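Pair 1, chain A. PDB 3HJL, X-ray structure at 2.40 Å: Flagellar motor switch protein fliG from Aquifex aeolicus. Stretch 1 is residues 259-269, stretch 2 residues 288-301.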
# COMPACT_ATOMS: atom_id res chain seq x y z
N ASP A 259 8.44 -39.25 19.79
CA ASP A 259 9.86 -39.50 19.95
C ASP A 259 10.31 -38.93 21.31
O ASP A 259 9.81 -37.88 21.75
CB ASP A 259 10.62 -38.80 18.81
CG ASP A 259 12.12 -38.87 18.96
OD1 ASP A 259 12.65 -39.97 19.21
OD2 ASP A 259 12.77 -37.82 18.79
N LYS A 260 11.23 -39.64 21.97
CA LYS A 260 11.76 -39.24 23.28
C LYS A 260 12.49 -37.90 23.23
O LYS A 260 12.28 -37.05 24.10
CB LYS A 260 12.72 -40.33 23.83
CG LYS A 260 13.40 -39.96 25.16
CD LYS A 260 14.33 -41.03 25.69
CE LYS A 260 15.11 -40.49 26.88
NZ LYS A 260 15.75 -41.55 27.69
N ASN A 261 13.37 -37.74 22.24
CA ASN A 261 14.16 -36.51 22.09
C ASN A 261 13.25 -35.30 21.83
O ASN A 261 13.46 -34.23 22.41
CB ASN A 261 15.22 -36.64 20.97
CG ASN A 261 16.25 -37.74 21.25
OD1 ASN A 261 16.59 -38.03 22.40
ND2 ASN A 261 16.76 -38.35 20.18
N THR A 262 12.25 -35.48 20.97
CA THR A 262 11.26 -34.42 20.69
C THR A 262 10.51 -34.01 21.96
O THR A 262 10.38 -32.82 22.24
CB THR A 262 10.24 -34.86 19.62
OG1 THR A 262 10.92 -35.24 18.42
CG2 THR A 262 9.26 -33.73 19.30
N LEU A 263 10.05 -35.01 22.72
CA LEU A 263 9.33 -34.74 23.98
C LEU A 263 10.23 -34.08 25.04
O LEU A 263 9.79 -33.20 25.75
CB LEU A 263 8.74 -36.04 24.55
CG LEU A 263 7.79 -35.88 25.75
CD1 LEU A 263 6.56 -35.09 25.33
CD2 LEU A 263 7.39 -37.22 26.34
N MET A 264 11.46 -34.56 25.17
CA MET A 264 12.43 -33.96 26.10
C MET A 264 12.64 -32.48 25.81
O MET A 264 12.55 -31.65 26.73
CB MET A 264 13.80 -34.65 26.00
CG MET A 264 13.92 -35.91 26.84
SD MET A 264 15.53 -36.71 26.83
CE MET A 264 16.64 -35.34 26.61
N ILE A 265 12.92 -32.17 24.55
CA ILE A 265 13.17 -30.80 24.08
C ILE A 265 11.95 -29.91 24.30
O ILE A 265 12.08 -28.78 24.79
CB ILE A 265 13.58 -30.78 22.58
CG1 ILE A 265 14.97 -31.42 22.38
CG2 ILE A 265 13.61 -29.34 22.04
CD1 ILE A 265 16.12 -30.53 22.84
N ALA A 266 10.77 -30.42 23.93
CA ALA A 266 9.49 -29.74 24.15
C ALA A 266 9.25 -29.39 25.61
O ALA A 266 8.71 -28.32 25.91
CB ALA A 266 8.34 -30.60 23.65
N LEU A 267 9.61 -30.31 26.50
CA LEU A 267 9.41 -30.12 27.93
C LEU A 267 10.40 -29.17 28.61
O LEU A 267 10.15 -28.74 29.72
CB LEU A 267 9.34 -31.47 28.66
CG LEU A 267 8.10 -32.34 28.37
CD1 LEU A 267 8.21 -33.63 29.11
CD2 LEU A 267 6.80 -31.64 28.76
N LEU A 268 11.50 -28.82 27.94
CA LEU A 268 12.46 -27.84 28.48
C LEU A 268 11.80 -26.48 28.71
O LEU A 268 12.04 -25.84 29.73
CB LEU A 268 13.67 -27.65 27.56
CG LEU A 268 14.70 -28.77 27.46
CD1 LEU A 268 15.75 -28.39 26.41
CD2 LEU A 268 15.36 -29.02 28.81
N GLY A 269 10.97 -26.06 27.75
CA GLY A 269 10.21 -24.80 27.87
C GLY A 269 8.77 -24.99 28.32
O GLY A 269 7.91 -24.15 28.01
N LYS A 288 13.06 -41.55 35.33
CA LYS A 288 14.36 -41.20 35.91
C LYS A 288 15.40 -40.92 34.83
O LYS A 288 16.10 -39.90 34.89
CB LYS A 288 14.85 -42.31 36.85
CG LYS A 288 16.19 -42.01 37.57
CD LYS A 288 16.67 -43.21 38.37
CE LYS A 288 18.17 -43.16 38.61
NZ LYS A 288 18.67 -44.42 39.24
N LEU A 289 15.52 -41.83 33.86
CA LEU A 289 16.46 -41.65 32.74
C LEU A 289 16.10 -40.44 31.84
O LEU A 289 16.99 -39.80 31.27
CB LEU A 289 16.54 -42.95 31.89
CG LEU A 289 17.45 -42.98 30.66
CD1 LEU A 289 18.89 -42.63 31.00
CD2 LEU A 289 17.40 -44.34 29.99
N PHE A 290 14.81 -40.14 31.72
CA PHE A 290 14.32 -39.01 30.90
C PHE A 290 14.77 -37.67 31.48
O PHE A 290 15.25 -36.79 30.74
CB PHE A 290 12.79 -39.07 30.83
CG PHE A 290 12.17 -38.13 29.83
CD1 PHE A 290 11.74 -36.86 30.21
CD2 PHE A 290 11.88 -38.58 28.55
CE1 PHE A 290 11.11 -36.03 29.31
CE2 PHE A 290 11.23 -37.75 27.65
CZ PHE A 290 10.85 -36.47 28.03
N LEU A 291 14.57 -37.50 32.78
CA LEU A 291 15.01 -36.31 33.51
C LEU A 291 16.53 -36.13 33.45
O LEU A 291 17.02 -35.00 33.32
CB LEU A 291 14.57 -36.37 34.97
CG LEU A 291 13.08 -36.26 35.25
CD1 LEU A 291 12.78 -36.57 36.71
CD2 LEU A 291 12.57 -34.87 34.88
N GLU A 292 17.26 -37.24 33.57
CA GLU A 292 18.72 -37.23 33.49
C GLU A 292 19.21 -36.83 32.10
O GLU A 292 20.12 -36.00 31.97
CB GLU A 292 19.29 -38.58 33.90
CG GLU A 292 19.18 -38.86 35.40
CD GLU A 292 19.51 -40.29 35.78
OE1 GLU A 292 19.99 -41.06 34.91
OE2 GLU A 292 19.31 -40.65 36.96
N ASP A 293 18.61 -37.42 31.07
CA ASP A 293 18.93 -37.05 29.69
C ASP A 293 18.49 -35.62 29.34
O ASP A 293 19.09 -35.01 28.46
CB ASP A 293 18.31 -38.05 28.69
CG ASP A 293 18.96 -39.42 28.76
OD1 ASP A 293 18.22 -40.41 28.53
OD2 ASP A 293 20.18 -39.53 29.02
N MET A 294 17.43 -35.10 29.99
CA MET A 294 17.00 -33.70 29.80
C MET A 294 18.08 -32.69 30.21
O MET A 294 18.27 -31.68 29.53
CB MET A 294 15.68 -33.37 30.55
CG MET A 294 14.39 -33.61 29.74
SD MET A 294 12.97 -32.62 30.30
CE MET A 294 12.72 -33.32 31.92
N GLU A 295 18.76 -32.95 31.33
CA GLU A 295 19.91 -32.12 31.74
C GLU A 295 21.11 -32.32 30.79
O GLU A 295 21.87 -31.38 30.52
CB GLU A 295 20.33 -32.42 33.19
CG GLU A 295 21.41 -31.47 33.75
CD GLU A 295 21.72 -31.70 35.23
OE1 GLU A 295 20.78 -32.00 36.00
OE2 GLU A 295 22.89 -31.55 35.63
N ALA A 296 21.25 -33.54 30.26
CA ALA A 296 22.30 -33.91 29.31
C ALA A 296 22.30 -33.11 27.99
O ALA A 296 23.34 -33.02 27.33
CB ALA A 296 22.21 -35.39 28.98
N LEU A 297 21.14 -32.57 27.61
CA LEU A 297 21.00 -31.81 26.36
C LEU A 297 21.80 -30.50 26.30
O LEU A 297 22.30 -30.13 25.23
CB LEU A 297 19.52 -31.49 26.10
CG LEU A 297 18.58 -32.67 25.80
CD1 LEU A 297 17.14 -32.20 25.83
CD2 LEU A 297 18.92 -33.33 24.46
N GLY A 298 21.90 -29.80 27.43
CA GLY A 298 22.61 -28.53 27.47
C GLY A 298 21.75 -27.41 26.89
O GLY A 298 20.53 -27.57 26.81
N PRO A 299 22.37 -26.29 26.47
CA PRO A 299 21.57 -25.16 25.98
C PRO A 299 20.90 -25.41 24.63
O PRO A 299 21.58 -25.60 23.62
CB PRO A 299 22.59 -24.03 25.88
CG PRO A 299 23.90 -24.71 25.66
CD PRO A 299 23.82 -26.02 26.39
N VAL A 300 19.57 -25.41 24.63
CA VAL A 300 18.75 -25.65 23.43
C VAL A 300 18.04 -24.36 23.06
O VAL A 300 17.47 -23.71 23.93
CB VAL A 300 17.69 -26.74 23.69
CG1 VAL A 300 16.77 -26.89 22.50
CG2 VAL A 300 18.37 -28.07 24.04
N LYS A 301 18.10 -23.98 21.78
CA LYS A 301 17.44 -22.76 21.28
C LYS A 301 15.94 -22.77 21.54
O LYS A 301 15.30 -23.82 21.47
CB LYS A 301 17.64 -22.61 19.77
CG LYS A 301 18.97 -22.03 19.37
CD LYS A 301 19.07 -21.92 17.85
CE LYS A 301 20.01 -20.80 17.42
NZ LYS A 301 19.47 -19.43 17.73

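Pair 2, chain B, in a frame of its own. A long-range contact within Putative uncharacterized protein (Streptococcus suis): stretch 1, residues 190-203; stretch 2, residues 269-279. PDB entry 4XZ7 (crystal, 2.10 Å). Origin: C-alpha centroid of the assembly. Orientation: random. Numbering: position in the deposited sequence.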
# COMPACT_ATOMS: atom_id res chain seq x y z
N ARG B 190 -2.81 -19.20 9.50
CA ARG B 190 -1.54 -18.67 9.03
C ARG B 190 -0.51 -18.75 10.14
O ARG B 190 0.65 -19.15 9.90
CB ARG B 190 -1.71 -17.23 8.56
CG ARG B 190 -0.44 -16.62 8.07
CD ARG B 190 -0.19 -17.00 6.63
NE ARG B 190 0.99 -16.34 6.10
CZ ARG B 190 0.99 -15.09 5.63
NH1 ARG B 190 -0.12 -14.37 5.64
NH2 ARG B 190 2.11 -14.56 5.15
N PHE B 191 -0.92 -18.41 11.36
CA PHE B 191 -0.01 -18.35 12.49
C PHE B 191 0.48 -19.75 12.87
O PHE B 191 1.68 -19.96 13.12
CB PHE B 191 -0.67 -17.68 13.70
CG PHE B 191 0.26 -17.48 14.87
CD1 PHE B 191 1.05 -16.35 14.95
CD2 PHE B 191 0.36 -18.43 15.88
CE1 PHE B 191 1.92 -16.15 16.02
CE2 PHE B 191 1.22 -18.26 16.95
CZ PHE B 191 2.01 -17.11 17.02
N ILE B 192 -0.44 -20.71 12.91
CA ILE B 192 -0.08 -22.10 13.16
C ILE B 192 0.85 -22.64 12.06
O ILE B 192 1.81 -23.36 12.36
CB ILE B 192 -1.33 -22.97 13.28
CG1 ILE B 192 -2.14 -22.54 14.51
CG2 ILE B 192 -0.95 -24.44 13.40
CD1 ILE B 192 -3.58 -22.99 14.49
N ALA B 193 0.60 -22.29 10.80
CA ALA B 193 1.49 -22.79 9.74
C ALA B 193 2.90 -22.20 9.88
O ALA B 193 3.91 -22.88 9.67
CB ALA B 193 0.91 -22.49 8.37
N ASN B 194 2.97 -20.93 10.27
CA ASN B 194 4.26 -20.33 10.58
C ASN B 194 4.97 -21.04 11.75
O ASN B 194 6.19 -21.26 11.70
CB ASN B 194 4.10 -18.85 10.89
CG ASN B 194 5.40 -18.10 10.77
OD1 ASN B 194 5.99 -18.03 9.70
ND2 ASN B 194 5.88 -17.55 11.88
N ASP B 195 4.22 -21.39 12.79
CA ASP B 195 4.77 -22.14 13.92
C ASP B 195 5.31 -23.48 13.44
O ASP B 195 6.27 -24.03 14.01
CB ASP B 195 3.72 -22.36 15.00
CG ASP B 195 3.79 -21.33 16.11
OD1 ASP B 195 4.60 -20.38 15.99
OD2 ASP B 195 3.04 -21.47 17.09
N ASP B 196 4.69 -24.00 12.38
CA ASP B 196 5.20 -25.24 11.81
C ASP B 196 6.53 -25.00 11.11
O ASP B 196 7.47 -25.77 11.28
CB ASP B 196 4.20 -25.87 10.84
CG ASP B 196 4.59 -27.29 10.47
OD1 ASP B 196 4.47 -28.19 11.34
OD2 ASP B 196 5.02 -27.50 9.31
N LEU B 197 6.60 -23.93 10.32
CA LEU B 197 7.86 -23.53 9.69
C LEU B 197 9.01 -23.37 10.70
O LEU B 197 10.15 -23.77 10.44
CB LEU B 197 7.66 -22.23 8.92
CG LEU B 197 7.47 -22.27 7.40
CD1 LEU B 197 7.08 -23.63 6.91
CD2 LEU B 197 6.44 -21.23 6.96
N ILE B 198 8.70 -22.79 11.86
CA ILE B 198 9.69 -22.63 12.92
C ILE B 198 10.12 -23.97 13.48
O ILE B 198 11.32 -24.21 13.67
CB ILE B 198 9.14 -21.76 14.06
CG1 ILE B 198 8.88 -20.34 13.55
CG2 ILE B 198 10.12 -21.71 15.21
CD1 ILE B 198 8.10 -19.52 14.51
N HIS B 199 9.14 -24.84 13.73
CA HIS B 199 9.40 -26.20 14.19
C HIS B 199 10.37 -26.90 13.24
O HIS B 199 11.34 -27.53 13.67
CB HIS B 199 8.09 -27.00 14.29
CG HIS B 199 8.14 -28.14 15.26
ND1 HIS B 199 8.95 -29.24 15.07
CD2 HIS B 199 7.47 -28.35 16.41
CE1 HIS B 199 8.78 -30.08 16.08
NE2 HIS B 199 7.89 -29.57 16.90
N LYS B 200 10.13 -26.76 11.94
CA LYS B 200 11.02 -27.35 10.95
C LYS B 200 12.41 -26.74 11.00
O LYS B 200 13.41 -27.45 10.82
CB LYS B 200 10.42 -27.22 9.55
CG LYS B 200 9.44 -28.33 9.21
CD LYS B 200 8.67 -28.04 7.93
CE LYS B 200 7.67 -29.15 7.64
NZ LYS B 200 6.84 -28.84 6.44
N LEU B 201 12.51 -25.43 11.24
CA LEU B 201 13.85 -24.84 11.41
C LEU B 201 14.54 -25.47 12.62
O LEU B 201 15.74 -25.72 12.59
CB LEU B 201 13.79 -23.31 11.57
CG LEU B 201 13.34 -22.49 10.37
CD1 LEU B 201 13.23 -21.02 10.74
CD2 LEU B 201 14.30 -22.68 9.20
N ILE B 202 13.77 -25.74 13.68
CA ILE B 202 14.31 -26.32 14.90
C ILE B 202 14.83 -27.72 14.63
O ILE B 202 15.93 -28.08 15.07
CB ILE B 202 13.25 -26.37 16.02
CG1 ILE B 202 12.93 -24.96 16.50
CG2 ILE B 202 13.75 -27.21 17.18
CD1 ILE B 202 11.95 -24.92 17.64
N GLU B 203 14.04 -28.50 13.90
CA GLU B 203 14.43 -29.84 13.48
C GLU B 203 15.72 -29.77 12.67
O GLU B 203 16.69 -30.47 12.96
CB GLU B 203 13.32 -30.51 12.65
CG GLU B 203 12.08 -30.90 13.44
CD GLU B 203 10.87 -31.24 12.56
OE1 GLU B 203 11.06 -31.56 11.36
OE2 GLU B 203 9.73 -31.19 13.06
N THR B 269 12.89 -12.30 16.30
CA THR B 269 11.52 -12.75 16.59
C THR B 269 11.34 -14.24 16.33
O THR B 269 10.75 -14.97 17.13
CB THR B 269 10.49 -11.97 15.75
OG1 THR B 269 10.62 -10.56 16.02
CG2 THR B 269 9.08 -12.45 16.05
N THR B 270 11.90 -14.72 15.22
CA THR B 270 11.87 -16.14 14.93
C THR B 270 12.66 -16.91 15.99
O THR B 270 12.24 -17.98 16.44
CB THR B 270 12.45 -16.44 13.54
OG1 THR B 270 11.64 -15.80 12.56
CG2 THR B 270 12.47 -17.96 13.26
N ALA B 271 13.80 -16.36 16.40
CA ALA B 271 14.61 -17.01 17.42
C ALA B 271 13.89 -17.05 18.77
O ALA B 271 13.92 -18.06 19.45
CB ALA B 271 15.97 -16.32 17.56
N ALA B 272 13.25 -15.95 19.15
CA ALA B 272 12.58 -15.90 20.45
C ALA B 272 11.46 -16.93 20.46
O ALA B 272 11.31 -17.68 21.44
CB ALA B 272 12.05 -14.52 20.74
N ARG B 273 10.69 -16.96 19.37
CA ARG B 273 9.60 -17.94 19.27
C ARG B 273 10.16 -19.36 19.39
O ARG B 273 9.68 -20.14 20.21
CB ARG B 273 8.84 -17.79 17.95
CG ARG B 273 7.60 -18.66 17.85
CD ARG B 273 6.46 -18.13 18.72
NE ARG B 273 5.25 -18.93 18.56
CZ ARG B 273 4.23 -18.91 19.41
NH1 ARG B 273 4.27 -18.12 20.47
NH2 ARG B 273 3.17 -19.68 19.20
N ALA B 274 11.18 -19.67 18.60
CA ALA B 274 11.84 -20.98 18.65
C ALA B 274 12.38 -21.37 20.04
O ALA B 274 12.27 -22.52 20.45
CB ALA B 274 12.96 -21.02 17.64
N PHE B 275 12.97 -20.42 20.75
CA PHE B 275 13.54 -20.69 22.06
C PHE B 275 12.47 -20.97 23.10
O PHE B 275 12.67 -21.78 24.01
CB PHE B 275 14.41 -19.52 22.51
CG PHE B 275 15.67 -19.35 21.70
CD1 PHE B 275 16.25 -20.43 21.06
CD2 PHE B 275 16.27 -18.10 21.57
CE1 PHE B 275 17.42 -20.28 20.31
CE2 PHE B 275 17.44 -17.94 20.82
CZ PHE B 275 18.00 -19.03 20.19
N ASN B 276 11.34 -20.28 22.98
CA ASN B 276 10.23 -20.53 23.90
C ASN B 276 9.70 -21.93 23.65
O ASN B 276 9.40 -22.65 24.60
CB ASN B 276 9.13 -19.47 23.74
CG ASN B 276 9.47 -18.17 24.45
OD1 ASN B 276 10.08 -18.18 25.52
ND2 ASN B 276 9.08 -17.05 23.85
N MET B 277 9.60 -22.33 22.39
CA MET B 277 9.22 -23.70 22.07
C MET B 277 10.18 -24.71 22.72
O MET B 277 9.76 -25.75 23.22
CB MET B 277 9.19 -23.92 20.56
CG MET B 277 8.00 -23.27 19.86
SD MET B 277 8.06 -23.43 18.07
CE MET B 277 8.09 -25.21 17.87
N LEU B 278 11.47 -24.37 22.74
CA LEU B 278 12.50 -25.27 23.24
C LEU B 278 12.64 -25.23 24.76
O LEU B 278 13.55 -25.83 25.32
CB LEU B 278 13.85 -24.92 22.60
CG LEU B 278 14.02 -25.22 21.11
CD1 LEU B 278 15.24 -24.50 20.53
CD2 LEU B 278 14.12 -26.73 20.88
N GLY B 279 11.74 -24.52 25.43
CA GLY B 279 11.80 -24.41 26.87
C GLY B 279 12.81 -23.39 27.34
O GLY B 279 13.24 -23.41 28.49
O HOH W 1 8.92 -16.44 12.94

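Both pairs are two helices packed across each other at a steep angle. In pair 1 the axes approach to 9.9 Å and cross at -68°. In pair 2 the values are 10.0 Å and -77°. The backbones of 14 central residues superpose with an RMSD of 0.4 Å. The point of nearest backbone approach is also the same: Met A264 and Met A294 have their CA atoms 5.9 Å apart, and the matching Ile B198 and Ala B274 have theirs 6.3 Å apart.

Met A264 matches Ile B198, at the centre of each contact. Met A264 is long and unbranched. Its CG lies over one face of the Phe A290 ring, 3.5 Å from the centroid, a CH-pi contact. Its CE runs on to Leu A297 CD1 at 3.3 Å. Ile B198 is shorter and branched. It sits as a knob among Thr B270, Arg B273, Ala B274 and Met B277. Its CD1 lies 3.5 Å from Arg B273 CG, and its CG2 lies 3.8 Å from Ala B274 CB.

Phe A290 matches Thr B270. In pair 1 the knob comes from this second helix: the ring of Phe A290 sits among Lys A260, Leu A263, Met A264 and Leu A267. Thr B270 is much smaller, and its CG2 is 4.0 Å from Leu B201 CD1. At the matching Leu A267, CD1 meets Phe A290 CE1 at 3.8 Å. Thr B270 OG1 also bonds a water at 2.8 Å. That water accepts a weak bond from Asn B194 ND2 at 3.4 Å, so it links the two helices.

Met A294 matches Ala B274. The methionine fills more room, with CG 3.7 Å from Met A264 CG. The alanine offers just a methyl group, and Ile B202 CD1 comes to 4.0 Å from Ala B274 CB.

Asp A293 matches Arg B273, so the charge at this position is reversed. Each takes part in a salt bridge, but the partners sit at different positions. Asp A293 OD1 accepts from Lys A260 NZ at 2.8 Å. Arg B273 binds Asp B195 with two hydrogen bonds, NE to OD1 at 3.0 Å and NH2 to OD2 at 2.8 Å. Asp B195 matches Asn A261, which makes no contact across pair 1. Lys A260 matches Asn B194, whose link to the other helix runs through the water.

Leu A297 matches Met B277, and their side-chain centres fall 0.5 Å apart. Ile A265 matches His B199. Ile A265 CD1 packs on Leu A297 CD1 at 3.6 Å, while His B199 CD2 meets Met B277 CE at 3.5 Å. An aliphatic contact is thus replaced by a methyl beside an imidazole.

Leu A268 matches Ile B202, with side-chain centres 0.6 Å apart. Leu A268 CD1 reaches Leu A297 CD1 at 4.1 Å. Ile B202 CD1 reaches Met B277 CE at 3.9 Å. Here different aliphatic side chains fill nearly the same space.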